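Local coordinates for Serpin48 (Tenebrio molitor, PDB 3OZQ), which acts as a highly specific serpin in insect innate immunity, inhibiting the serine protease SPE, at residues A138-Q143 with I166-F171; H65-G68 with K72-G75; H215-K220 with K251-P256; F271-T276 with F356-K361. All blocks are in the same frame, centred on the assembly; numbering follows the deposited sequence.

Contact 1: A138-Q143 with I166-F171; sequences AWVEEQ and INALYF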
# COMPACT_ATOMS: atom_id res chain seq x y z
N ALA A 138 8.23 11.35 -15.31
CA ALA A 138 7.96 12.77 -15.21
C ALA A 138 6.48 12.96 -14.90
O ALA A 138 6.11 13.84 -14.12
CB ALA A 138 8.34 13.50 -16.50
N TRP A 139 5.66 12.10 -15.49
CA TRP A 139 4.23 12.11 -15.25
C TRP A 139 3.98 11.83 -13.77
O TRP A 139 3.25 12.56 -13.10
CB TRP A 139 3.50 11.09 -16.12
CG TRP A 139 2.01 11.14 -15.89
CD1 TRP A 139 1.13 12.03 -16.43
CD2 TRP A 139 1.24 10.30 -15.01
NE1 TRP A 139 -0.14 11.79 -15.96
CE2 TRP A 139 -0.10 10.73 -15.09
CE3 TRP A 139 1.55 9.21 -14.19
CZ2 TRP A 139 -1.14 10.11 -14.38
CZ3 TRP A 139 0.52 8.60 -13.47
CH2 TRP A 139 -0.80 9.05 -13.57
N VAL A 140 4.59 10.75 -13.28
CA VAL A 140 4.49 10.40 -11.86
C VAL A 140 4.91 11.56 -10.95
O VAL A 140 4.27 11.82 -9.94
CB VAL A 140 5.36 9.17 -11.53
CG1 VAL A 140 5.66 9.10 -10.01
CG2 VAL A 140 4.69 7.90 -12.02
N GLU A 141 5.98 12.26 -11.32
CA GLU A 141 6.44 13.38 -10.50
C GLU A 141 5.40 14.49 -10.47
O GLU A 141 5.03 14.95 -9.41
CB GLU A 141 7.79 13.92 -10.98
CG GLU A 141 8.96 13.00 -10.69
CD GLU A 141 10.31 13.70 -10.83
OE1 GLU A 141 11.14 13.22 -11.64
OE2 GLU A 141 10.56 14.71 -10.13
N GLU A 142 4.94 14.92 -11.64
CA GLU A 142 3.92 15.97 -11.69
C GLU A 142 2.70 15.61 -10.83
O GLU A 142 2.11 16.46 -10.18
CB GLU A 142 3.49 16.26 -13.12
CG GLU A 142 1.99 16.53 -13.27
CD GLU A 142 1.37 15.81 -14.48
OE1 GLU A 142 1.94 15.88 -15.60
OE2 GLU A 142 0.30 15.17 -14.31
N GLN A 143 2.33 14.33 -10.85
CA GLN A 143 1.12 13.87 -10.18
C GLN A 143 1.31 13.60 -8.68
O GLN A 143 0.34 13.41 -7.95
CB GLN A 143 0.58 12.61 -10.85
CG GLN A 143 -0.13 12.86 -12.16
CD GLN A 143 -1.40 13.66 -11.96
OE1 GLN A 143 -2.38 13.16 -11.39
NE2 GLN A 143 -1.39 14.91 -12.40
N ILE A 166 1.82 1.37 -13.88
CA ILE A 166 2.55 2.22 -12.95
C ILE A 166 1.63 2.57 -11.79
O ILE A 166 0.47 2.91 -12.01
CB ILE A 166 2.94 3.53 -13.62
CG1 ILE A 166 4.08 3.28 -14.60
CG2 ILE A 166 3.35 4.54 -12.59
CD1 ILE A 166 5.09 2.27 -14.11
N ASN A 167 2.15 2.49 -10.56
CA ASN A 167 1.34 2.68 -9.34
C ASN A 167 2.13 3.37 -8.23
O ASN A 167 2.78 2.71 -7.44
CB ASN A 167 0.86 1.31 -8.85
CG ASN A 167 -0.03 1.39 -7.62
OD1 ASN A 167 -0.58 2.43 -7.28
ND2 ASN A 167 -0.21 0.24 -6.98
N ALA A 168 2.06 4.69 -8.20
CA ALA A 168 2.81 5.48 -7.23
C ALA A 168 1.82 6.10 -6.27
O ALA A 168 0.78 6.60 -6.69
CB ALA A 168 3.57 6.56 -7.91
N LEU A 169 2.14 6.06 -4.98
CA LEU A 169 1.26 6.67 -3.98
C LEU A 169 1.93 6.98 -2.66
O LEU A 169 3.04 6.53 -2.37
CB LEU A 169 -0.02 5.84 -3.71
CG LEU A 169 -0.07 4.31 -3.52
CD1 LEU A 169 1.25 3.63 -3.30
CD2 LEU A 169 -1.11 3.85 -2.47
N TYR A 170 1.23 7.77 -1.87
CA TYR A 170 1.64 8.12 -0.53
C TYR A 170 0.44 8.73 0.16
O TYR A 170 -0.48 9.22 -0.51
CB TYR A 170 2.83 9.08 -0.54
CG TYR A 170 2.49 10.49 -0.98
CD1 TYR A 170 2.13 11.46 -0.05
CD2 TYR A 170 2.54 10.86 -2.32
CE1 TYR A 170 1.83 12.75 -0.44
CE2 TYR A 170 2.24 12.15 -2.73
CZ TYR A 170 1.88 13.09 -1.78
OH TYR A 170 1.57 14.38 -2.17
N PHE A 171 0.45 8.70 1.48
CA PHE A 171 -0.69 9.07 2.30
C PHE A 171 -0.34 10.29 3.14
O PHE A 171 0.80 10.45 3.56
CB PHE A 171 -1.03 7.92 3.24
CG PHE A 171 -2.35 8.07 3.95
CD1 PHE A 171 -3.53 8.17 3.24
CD2 PHE A 171 -2.41 8.11 5.34
CE1 PHE A 171 -4.76 8.30 3.89
CE2 PHE A 171 -3.63 8.23 6.00
CZ PHE A 171 -4.81 8.32 5.27

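Contact 2: H65-G68 with K72-G75; sequences HFVG and KAEG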
# COMPACT_ATOMS: atom_id res chain seq x y z
N HIS A 65 -10.08 -12.26 -5.47
CA HIS A 65 -11.25 -12.84 -4.83
C HIS A 65 -12.36 -11.78 -4.88
O HIS A 65 -13.13 -11.59 -3.94
CB HIS A 65 -10.96 -13.36 -3.40
CG HIS A 65 -10.44 -14.78 -3.36
ND1 HIS A 65 -11.25 -15.88 -3.50
CD2 HIS A 65 -9.19 -15.28 -3.16
CE1 HIS A 65 -10.53 -16.99 -3.41
NE2 HIS A 65 -9.27 -16.65 -3.21
N PHE A 66 -12.38 -11.08 -6.01
CA PHE A 66 -13.36 -10.03 -6.31
C PHE A 66 -14.64 -10.59 -6.94
O PHE A 66 -14.65 -11.70 -7.47
CB PHE A 66 -12.74 -9.02 -7.27
CG PHE A 66 -13.35 -7.66 -7.18
CD1 PHE A 66 -14.36 -7.41 -6.26
CD2 PHE A 66 -12.93 -6.64 -8.00
CE1 PHE A 66 -14.94 -6.15 -6.16
CE2 PHE A 66 -13.50 -5.38 -7.92
CZ PHE A 66 -14.50 -5.14 -6.99
N VAL A 67 -15.72 -9.81 -6.89
CA VAL A 67 -17.04 -10.29 -7.28
C VAL A 67 -17.24 -10.44 -8.79
O VAL A 67 -16.58 -9.78 -9.59
CB VAL A 67 -18.17 -9.39 -6.72
CG1 VAL A 67 -18.00 -9.18 -5.22
CG2 VAL A 67 -18.22 -8.05 -7.47
N GLY A 68 -18.17 -11.32 -9.16
CA GLY A 68 -18.39 -11.67 -10.55
C GLY A 68 -18.89 -10.55 -11.45
O GLY A 68 -18.30 -10.28 -12.49
N LYS A 72 -21.03 -4.45 -10.49
CA LYS A 72 -20.71 -4.55 -9.07
C LYS A 72 -19.23 -4.24 -8.82
O LYS A 72 -18.90 -3.32 -8.08
CB LYS A 72 -21.07 -5.93 -8.52
CG LYS A 72 -22.51 -6.35 -8.79
CD LYS A 72 -22.99 -7.40 -7.79
CE LYS A 72 -24.17 -8.20 -8.34
NZ LYS A 72 -25.27 -7.34 -8.90
N ALA A 73 -18.34 -5.01 -9.44
CA ALA A 73 -16.91 -4.76 -9.32
C ALA A 73 -16.60 -3.27 -9.53
O ALA A 73 -15.97 -2.64 -8.68
CB ALA A 73 -16.14 -5.61 -10.30
N GLU A 74 -17.05 -2.72 -10.64
CA GLU A 74 -16.76 -1.33 -10.98
C GLU A 74 -17.36 -0.36 -9.98
O GLU A 74 -16.70 0.58 -9.55
CB GLU A 74 -17.24 -1.01 -12.39
CG GLU A 74 -16.65 -1.89 -13.45
CD GLU A 74 -17.09 -1.50 -14.84
OE1 GLU A 74 -16.66 -2.15 -15.81
OE2 GLU A 74 -17.87 -0.52 -14.95
N GLY A 75 -18.61 -0.60 -9.60
CA GLY A 75 -19.27 0.25 -8.62
C GLY A 75 -18.56 0.19 -7.29
O GLY A 75 -18.34 1.21 -6.64

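Contact 3: H215-K220 with K251-P256; sequences HHLDAK and KRSFLP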
# COMPACT_ATOMS: atom_id res chain seq x y z
N HIS A 215 -2.90 -13.15 22.73
CA HIS A 215 -2.20 -14.21 23.44
C HIS A 215 -1.65 -15.30 22.52
O HIS A 215 -0.56 -15.82 22.75
CB HIS A 215 -3.07 -14.79 24.56
CG HIS A 215 -3.37 -13.81 25.65
ND1 HIS A 215 -4.62 -13.25 25.83
CD2 HIS A 215 -2.59 -13.27 26.62
CE1 HIS A 215 -4.59 -12.41 26.86
NE2 HIS A 215 -3.37 -12.41 27.35
N HIS A 216 -2.41 -15.64 21.48
CA HIS A 216 -1.93 -16.58 20.47
C HIS A 216 -0.67 -16.04 19.78
O HIS A 216 0.25 -16.79 19.47
CB HIS A 216 -3.01 -16.87 19.44
CG HIS A 216 -2.53 -17.66 18.26
ND1 HIS A 216 -2.69 -17.23 16.96
CD2 HIS A 216 -1.88 -18.85 18.18
CE1 HIS A 216 -2.17 -18.12 16.13
NE2 HIS A 216 -1.67 -19.11 16.85
N LEU A 217 -0.64 -14.74 19.54
CA LEU A 217 0.48 -14.13 18.83
C LEU A 217 1.63 -13.73 19.72
O LEU A 217 2.72 -13.43 19.23
CB LEU A 217 0.01 -12.91 18.03
CG LEU A 217 -0.71 -13.32 16.75
CD1 LEU A 217 -1.39 -12.13 16.08
CD2 LEU A 217 0.28 -14.02 15.81
N ASP A 218 1.40 -13.73 21.03
CA ASP A 218 2.35 -13.19 21.99
C ASP A 218 2.82 -11.82 21.53
O ASP A 218 4.02 -11.57 21.38
CB ASP A 218 3.54 -14.13 22.23
CG ASP A 218 4.38 -13.72 23.45
OD1 ASP A 218 3.85 -12.99 24.31
OD2 ASP A 218 5.56 -14.13 23.54
N ALA A 219 1.87 -10.93 21.30
CA ALA A 219 2.18 -9.59 20.86
C ALA A 219 1.14 -8.63 21.41
O ALA A 219 0.11 -9.04 21.95
CB ALA A 219 2.20 -9.53 19.34
N LYS A 220 1.42 -7.34 21.29
CA LYS A 220 0.47 -6.31 21.65
C LYS A 220 0.17 -5.52 20.39
O LYS A 220 1.02 -5.41 19.52
CB LYS A 220 1.08 -5.36 22.68
CG LYS A 220 1.31 -5.95 24.07
CD LYS A 220 1.78 -4.83 25.00
CE LYS A 220 2.13 -5.35 26.41
NZ LYS A 220 3.12 -4.44 27.09
N LYS A 251 -1.13 -13.91 8.71
CA LYS A 251 -2.57 -13.83 8.54
C LYS A 251 -3.23 -13.30 9.82
O LYS A 251 -4.04 -12.37 9.79
CB LYS A 251 -3.13 -15.21 8.21
CG LYS A 251 -2.31 -16.02 7.19
CD LYS A 251 -0.89 -16.36 7.68
CE LYS A 251 -0.89 -17.36 8.83
NZ LYS A 251 -1.41 -16.77 10.10
N ARG A 252 -2.87 -13.90 10.94
CA ARG A 252 -3.45 -13.51 12.23
C ARG A 252 -3.15 -12.05 12.55
O ARG A 252 -3.98 -11.34 13.12
CB ARG A 252 -2.94 -14.42 13.35
CG ARG A 252 -3.67 -15.75 13.45
CD ARG A 252 -3.57 -16.56 12.17
NE ARG A 252 -4.13 -17.90 12.31
CZ ARG A 252 -3.41 -18.99 12.58
NH1 ARG A 252 -2.10 -18.89 12.74
NH2 ARG A 252 -4.01 -20.17 12.70
N SER A 253 -1.96 -11.58 12.17
CA SER A 253 -1.53 -10.24 12.53
C SER A 253 -2.38 -9.12 11.91
O SER A 253 -2.43 -8.01 12.44
CB SER A 253 -0.05 -10.05 12.19
OG SER A 253 0.73 -11.09 12.74
N PHE A 254 -3.04 -9.40 10.80
CA PHE A 254 -3.83 -8.36 10.13
C PHE A 254 -5.32 -8.47 10.42
O PHE A 254 -6.08 -7.53 10.20
CB PHE A 254 -3.57 -8.38 8.62
CG PHE A 254 -2.25 -7.80 8.23
CD1 PHE A 254 -1.18 -8.63 7.91
CD2 PHE A 254 -2.06 -6.44 8.20
CE1 PHE A 254 0.04 -8.10 7.57
CE2 PHE A 254 -0.83 -5.90 7.87
CZ PHE A 254 0.22 -6.74 7.54
N LEU A 255 -5.72 -9.64 10.92
CA LEU A 255 -7.09 -9.85 11.37
C LEU A 255 -7.54 -8.75 12.31
O LEU A 255 -6.76 -8.24 13.11
CB LEU A 255 -7.21 -11.19 12.09
CG LEU A 255 -6.81 -12.42 11.29
CD1 LEU A 255 -7.23 -13.68 12.04
CD2 LEU A 255 -7.44 -12.37 9.91
N PRO A 256 -8.82 -8.37 12.21
CA PRO A 256 -9.43 -7.40 13.13
C PRO A 256 -9.56 -8.01 14.52
O PRO A 256 -9.85 -9.21 14.65
CB PRO A 256 -10.82 -7.17 12.52
CG PRO A 256 -10.73 -7.69 11.12
CD PRO A 256 -9.76 -8.82 11.18

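Contact 4: F271-T276 with F356-K361; sequences FKIEST and FIFYIK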
# COMPACT_ATOMS: atom_id res chain seq x y z
N PHE A 271 9.99 7.41 11.67
CA PHE A 271 10.52 6.55 10.62
C PHE A 271 10.07 6.98 9.24
O PHE A 271 9.00 7.54 9.06
CB PHE A 271 10.22 5.06 10.88
CG PHE A 271 8.74 4.71 10.93
CD1 PHE A 271 8.04 4.77 12.12
CD2 PHE A 271 8.07 4.30 9.79
CE1 PHE A 271 6.69 4.42 12.18
CE2 PHE A 271 6.73 3.95 9.84
CZ PHE A 271 6.03 4.02 11.03
N LYS A 272 10.95 6.75 8.28
CA LYS A 272 10.64 7.01 6.89
C LYS A 272 10.99 5.76 6.13
O LYS A 272 12.04 5.15 6.38
CB LYS A 272 11.45 8.21 6.38
CG LYS A 272 10.96 8.74 5.05
CD LYS A 272 11.63 10.06 4.70
CE LYS A 272 11.50 10.36 3.21
NZ LYS A 272 12.30 11.56 2.80
N ILE A 273 10.11 5.34 5.23
CA ILE A 273 10.36 4.20 4.37
C ILE A 273 9.97 4.49 2.93
O ILE A 273 8.91 5.06 2.66
CB ILE A 273 9.56 2.95 4.80
CG1 ILE A 273 9.75 2.67 6.31
CG2 ILE A 273 9.94 1.75 3.91
CD1 ILE A 273 8.80 1.58 6.87
N GLU A 274 10.83 4.08 2.00
CA GLU A 274 10.53 4.13 0.57
C GLU A 274 10.68 2.75 -0.03
O GLU A 274 11.71 2.10 0.14
CB GLU A 274 11.48 5.08 -0.15
CG GLU A 274 11.11 6.55 -0.07
CD GLU A 274 11.55 7.33 -1.31
OE1 GLU A 274 11.14 6.94 -2.43
OE2 GLU A 274 12.32 8.32 -1.15
N SER A 275 9.65 2.29 -0.73
CA SER A 275 9.69 0.98 -1.36
C SER A 275 9.29 1.01 -2.82
O SER A 275 8.47 1.83 -3.23
CB SER A 275 8.81 -0.02 -0.60
OG SER A 275 9.31 -0.22 0.72
N THR A 276 9.88 0.12 -3.60
CA THR A 276 9.48 -0.11 -4.97
C THR A 276 9.19 -1.60 -5.08
O THR A 276 10.04 -2.42 -4.75
CB THR A 276 10.58 0.32 -5.97
OG1 THR A 276 10.85 1.72 -5.81
CG2 THR A 276 10.15 0.04 -7.41
N PHE A 356 8.81 -4.16 14.21
CA PHE A 356 7.36 -4.24 14.28
C PHE A 356 6.71 -4.18 12.89
O PHE A 356 7.32 -3.71 11.94
CB PHE A 356 6.82 -3.09 15.12
CG PHE A 356 7.19 -1.73 14.61
CD1 PHE A 356 6.30 -0.99 13.86
CD2 PHE A 356 8.42 -1.17 14.91
CE1 PHE A 356 6.63 0.28 13.41
CE2 PHE A 356 8.76 0.10 14.46
CZ PHE A 356 7.87 0.82 13.70
N ILE A 357 5.47 -4.65 12.82
CA ILE A 357 4.63 -4.52 11.64
C ILE A 357 3.70 -3.33 11.89
O ILE A 357 3.33 -3.07 13.03
CB ILE A 357 3.79 -5.80 11.43
CG1 ILE A 357 4.70 -6.98 11.08
CG2 ILE A 357 2.68 -5.60 10.41
CD1 ILE A 357 3.95 -8.31 11.00
N PHE A 358 3.33 -2.61 10.84
CA PHE A 358 2.34 -1.54 10.96
C PHE A 358 1.41 -1.56 9.75
O PHE A 358 1.74 -2.12 8.71
CB PHE A 358 3.01 -0.18 11.02
CG PHE A 358 3.76 0.17 9.78
CD1 PHE A 358 3.11 0.73 8.69
CD2 PHE A 358 5.11 -0.11 9.68
CE1 PHE A 358 3.81 1.04 7.53
CE2 PHE A 358 5.81 0.20 8.54
CZ PHE A 358 5.15 0.76 7.45
N TYR A 359 0.25 -0.94 9.90
CA TYR A 359 -0.65 -0.80 8.77
C TYR A 359 -1.60 0.35 8.97
O TYR A 359 -2.01 0.66 10.09
CB TYR A 359 -1.38 -2.12 8.44
CG TYR A 359 -2.33 -2.65 9.51
CD1 TYR A 359 -1.94 -3.69 10.35
CD2 TYR A 359 -3.63 -2.16 9.63
CE1 TYR A 359 -2.80 -4.20 11.31
CE2 TYR A 359 -4.50 -2.66 10.60
CZ TYR A 359 -4.08 -3.68 11.43
OH TYR A 359 -4.92 -4.20 12.38
N ILE A 360 -1.94 1.00 7.86
CA ILE A 360 -2.85 2.13 7.88
C ILE A 360 -4.22 1.65 7.40
O ILE A 360 -4.33 1.00 6.35
CB ILE A 360 -2.34 3.26 6.95
CG1 ILE A 360 -1.08 3.91 7.54
CG2 ILE A 360 -3.40 4.32 6.77
CD1 ILE A 360 -0.65 5.10 6.77
N LYS A 361 -5.26 1.96 8.18
CA LYS A 361 -6.64 1.61 7.82
C LYS A 361 -7.46 2.85 7.60
O LYS A 361 -7.28 3.85 8.30
CB LYS A 361 -7.34 0.81 8.91
CG LYS A 361 -7.05 -0.67 8.96
CD LYS A 361 -8.00 -1.37 9.96
CE LYS A 361 -7.87 -0.78 11.37
NZ LYS A 361 -8.74 -1.46 12.39

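Contact 1: A138-Q143 with I166-F171
Val140 of helix 129-143 packs on Ile166 and Ala168 of strand 163-174. The arrangement is the serpin one in which helix F lies across the face of the large central sheet A. All three residues are buried. The contact between the two segments is purely apolar, and Val140 carries it from the helix side. Its two methyl branches are shared out. CG2 reaches CG2 of Ile166 at 3.7 Å, methyl against methyl, while CG1 reaches CB of Ala168 at 3.9 Å. With CG1 anti to the backbone N (chi1 160°), the valine fork straddles two residues that point to the same side of the strand. Leu151 adds a further apolar surface, touching both Ile166 and Ala168. On the helix, Gln143 lays its CG 3.6 Å above the Trp139 ring plane, toward the rim.

No hydrogen bond joins the two segments themselves. Tyr170 OH is hydrogen-bonded to Gln145 OE1, two residues beyond Gln143. Ile166 and Ala168 are backbone-bonded to Lys96 and Ala94 of strand 90-100, the neighbouring strand. Gln143 NE2 donates to the anti lone pair of Glu142 OE2 at 2.6 Å, with OE2 24° out of the Gln143 amide plane.

Contact 2: H65-G68 with K72-G75
Ala73, Val67 and Phe66 make this contact, where the loop after helix 54-63 folds back on the first turns of helix 70-83. Ala73 sits at the middle of it. Its methyl stands over one face of the Phe66 ring in a CH-pi contact, CB lying 4.0 Å from the ring centroid and 29° off the normal. The ring's far end makes the closest approach: CE2 comes to 3.6 Å from Ala73 CB, and CZ reaches Ala73 O at 3.4 Å. Phe66 CG lies anti to the backbone N (chi1 -154°), which carries the ring away from the loop toward the helix. Trimming this phenylalanine to an alanine would probably open a gap beside the Ala73 methyl and leave that turn of helix without its aromatic cover.

Val67 follows with a single branch. Its CG2 meets Ala73 N at 3.6 Å and Lys72 CB at 3.7 Å, and the Val67 and Lys72 side chains cross at about a right angle. Beyond CB the lysine chain leads off elsewhere. The contact buries Val67 O, which finds no partner in the model.

The loop begins at His65, whose positive phi closes helix 54-63 with a Schellman motif. Phe66 then reaches along helix 70-83 to Ala76 and Val77, and its ring also meets Phe11 of helix 10-29.

Contact 3: H215-K220 with K251-P256
His216 and Leu217 belong to the tight connection of a beta hairpin, strands 207-214 and 219-225, and they pack on Arg252 and Ser253 of the short, weakly bonded helix 250-254. Asp218 and Ala219 form a G1 beta bulge facing Cys214, where the second strand sets off.

Leu217 is the buried half of the contact. Its CD1 lies 3.9 Å from Arg252 CB and 4.1 Å from Ser253 OG, touching the helix at the root of the arginine. CD2 comes to 4.1 Å from the same Arg252 CB, so both methyls bear on it.

His216 meets the outer part of Arg252. The imidazole and guanidinium planes stand at 90°. The ring turns its edge to the arginine, with CE1 lying over one guanidinium face at 3.5 Å from NH1. Arg252 CG lies in the ring plane, 3.9 Å from His216 ND1. A turn about the CB-CG bond (chi2 59°) brings the guanidinium beside His216, while CB stays against Leu217. No hydrogen bond joins the pair, and a protonated imidazole would probably be less welcome here. A serine in place of Arg252 would probably leave the His216 ring edge without its neighbour and free the imidazole to turn.

Leu246 of helix 243-248 also touches Leu217 and Ala219. On the other side of helix 250-254, Phe254 packs on strand 365-372 and helix 10-29.

Contact 4: F271-T276 with F356-K361
Phe271 of strand 260-278 meets Phe356 and Phe358 of strand 356-362, and the three rings form a buried aromatic cluster. From CB, which points toward the other strand, Phe271 turns CG into the position between its backbone N and carbonyl carbon (chi1 61°). CB and CG only carry the ring across. The contacts begin at its outer atoms. CE1, on one flank, lies 4.1 Å from Phe356 CZ. CE2, on the other flank, lies 4.1 Å from Phe358 CE2. At the tip, Phe271 CZ is equally far from both rings: Phe271 CZ to Phe356 CZ is 4.6 Å, and Phe271 CZ to Phe358 CE2 is 4.6 Å.

The two aromatic pairs differ. Phe356 turns its edge to the face of Phe271, an edge-to-face (T-shaped) pair with planes at 72°. Phe358 meets Phe271 obliquely, and the atom Phe271 CE2 lies above its face, toward the rim. These two side chains come from opposing strands and meet at their outer ends.

Ile273, two residues further along, brings CD1 to the edge of the Phe358 ring, 3.7 Å from CE2. Phe358 is therefore touched over a face by Phe271 and at its edge by Ile273.

The two strands are not paired. Their segments cross at 78°, with axes 12.3 Å apart. They meet through side chains, with no hydrogen bond between the segments. Val372 and Ile234 border the cluster. This is the apolar core of the serpin fold, where sheet A packs face to face on sheet B.

Along the chain the four contacts come in series, and none nests in or crosses another. Contact 2 is first and shortest, closing the turn between helices 54-63 and 70-83. Contact 1 then closes the excursion from helix 129-143 to strand 163-174. Contact 3 follows, tying the 207-225 hairpin to helix 250-254. Contact 4 closes the longest span, with 79 residues between its segments, and joins strand 260-278 to strand 356-362. It touches contact 1 through Phe171 CD2 and Ile360 CD1 at 3.8 Å, and contact 3 through Phe254 CD2 and Tyr359 CD1 at 3.5 Å. Contact 2 stands apart, its centre at least 26 Å from the other centres.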